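Local coordinates for protein 3-deoxy-D-manno-octulosonate 8-phosphate phosphatase KdsC (Haemophilus influenzae Rd, PDB 1K1E) that hydrolyses 3-deoxy-D-manno-octulosonate 8-phosphate to free KDO and inorganic phosphate, a magnesium-dependent step of lipopolysaccharide biosynthesis, at residues D126-I129 with Y130-N133. Numbering follows the deposited sequence.
Sequences DAPI and YVKN
The carbonyl oxygen of P128 is gripped by two backbone amides of the turn that follows it. K132 N lies 2.9 Å from P128 O, in the carbonyl plane and with a nearly straight N-H...O angle of 167°, whereas V131 N sits above that plane and makes a more bent bond to the same oxygen. One residue on, N133 N continues the helical pattern to I129 O at 2.8 Å. P128 thus takes the N-cap position of the short helix 129-132, on the loop leaving strand 120-123 of this HAD-type fold.

The proline ring also lies over one face of the Y130 ring in a CH-pi contact, P128 CB being 3.7 Å from the ring centroid; P128 CG lies over the same face, nearest Y130 CE1 at 3.3 Å. With CG between the backbone N and the carbonyl carbon (chi1 43°), the Y130 ring is turned back over the proline. V131 splits its branches: CG1 meets CB of the buried A127, which lies near the cobalt ligand D107, at 3.6 Å, while CG2 reaches P128 CG. K132 runs its extended chain back past A127 O, and its NZ hydrogen-bonds to A125 O.

Outside this turn, Y130 OH hydrogen-bonds to D153 OD1 of the second subunit and the ring meets F165 of that subunit. P128 therefore serves twice: its carbonyl satisfies two early helical amides, and its ring backs a tyrosine whose hydroxyl is held across the subunit interface.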
loop_
_atom_site.group_PDB
_atom_site.type_symbol
_atom_site.label_atom_id
_atom_site.label_comp_id
_atom_site.label_asym_id
_atom_site.label_seq_id
_atom_site.Cartn_x
_atom_site.Cartn_y
_atom_site.Cartn_z
ATOM N N ASP A 126 -7.636 11.423 -5.656
ATOM C CA ASP A 126 -7.914 11.435 -4.220
ATOM C C ASP A 126 -7.641 12.779 -3.611
ATOM O O ASP A 126 -7.645 12.925 -2.392
ATOM C CB ASP A 126 -7.139 10.340 -3.452
ATOM C CG ASP A 126 -5.643 10.337 -3.758
ATOM O OD1 ASP A 126 -4.890 9.936 -2.875
ATOM O OD2 ASP A 126 -5.179 10.705 -4.858
ATOM N N ALA A 127 -7.474 13.792 -4.466
ATOM C CA ALA A 127 -7.301 15.143 -3.965
ATOM C C ALA A 127 -8.643 15.617 -3.346
ATOM O O ALA A 127 -9.728 15.131 -3.702
ATOM C CB ALA A 127 -6.926 16.120 -5.132
ATOM N N PRO A 128 -8.589 16.584 -2.419
ATOM C CA PRO A 128 -9.888 17.018 -1.870
ATOM C C PRO A 128 -10.669 17.823 -2.816
ATOM O O PRO A 128 -10.147 18.379 -3.795
ATOM C CB PRO A 128 -9.518 17.835 -0.633
ATOM C CG PRO A 128 -8.105 18.353 -0.978
ATOM C CD PRO A 128 -7.460 17.198 -1.713
ATOM N N ILE A 129 -11.942 17.952 -2.464
ATOM C CA ILE A 129 -12.877 18.652 -3.309
ATOM C C ILE A 129 -12.434 20.023 -3.721
ATOM O O ILE A 129 -12.582 20.419 -4.881
ATOM C CB ILE A 129 -14.182 18.771 -2.566
ATOM C CG1 ILE A 129 -14.656 17.358 -2.195
ATOM C CG2 ILE A 129 -15.182 19.560 -3.358
ATOM C CD1 ILE A 129 -15.371 16.709 -3.310
ATOM N N TYR A 130 -11.881 20.749 -2.771
ATOM C CA TYR A 130 -11.461 22.103 -3.051
ATOM C C TYR A 130 -10.285 22.216 -4.005
ATOM O O TYR A 130 -10.108 23.252 -4.632
ATOM C CB TYR A 130 -11.215 22.894 -1.743
ATOM C CG TYR A 130 -10.480 22.138 -0.669
ATOM C CD1 TYR A 130 -9.095 22.117 -0.639
ATOM C CD2 TYR A 130 -11.169 21.420 0.293
ATOM C CE1 TYR A 130 -8.414 21.411 0.328
ATOM C CE2 TYR A 130 -10.473 20.701 1.285
ATOM C CZ TYR A 130 -9.114 20.710 1.288
ATOM O OH TYR A 130 -8.452 20.037 2.263
ATOM N N VAL A 131 -9.512 21.150 -4.128
ATOM C CA VAL A 131 -8.404 21.113 -5.075
ATOM C C VAL A 131 -9.015 20.662 -6.434
ATOM O O VAL A 131 -8.746 21.232 -7.520
ATOM C CB VAL A 131 -7.365 20.070 -4.581
ATOM C CG1 VAL A 131 -6.498 19.617 -5.751
ATOM C CG2 VAL A 131 -6.524 20.685 -3.442
ATOM N N LYS A 132 -9.893 19.665 -6.380
ATOM C CA LYS A 132 -10.521 19.179 -7.611
ATOM C C LYS A 132 -11.294 20.268 -8.307
ATOM O O LYS A 132 -11.284 20.361 -9.550
ATOM C CB LYS A 132 -11.479 18.014 -7.283
ATOM C CG LYS A 132 -10.696 16.745 -7.038
ATOM C CD LYS A 132 -11.719 15.586 -6.853
ATOM C CE LYS A 132 -11.088 14.250 -6.848
ATOM N NZ LYS A 132 -12.125 13.162 -6.620
ATOM N N ASN A 133 -11.973 21.107 -7.517
ATOM C CA ASN A 133 -12.787 22.184 -8.127
ATOM C C ASN A 133 -11.940 23.259 -8.782
ATOM O O ASN A 133 -12.363 23.968 -9.699
ATOM C CB ASN A 133 -13.650 22.844 -7.067
ATOM C CG ASN A 133 -14.881 23.547 -7.689
ATOM O OD1 ASN A 133 -15.175 24.716 -7.414
ATOM N ND2 ASN A 133 -15.523 22.862 -8.544
#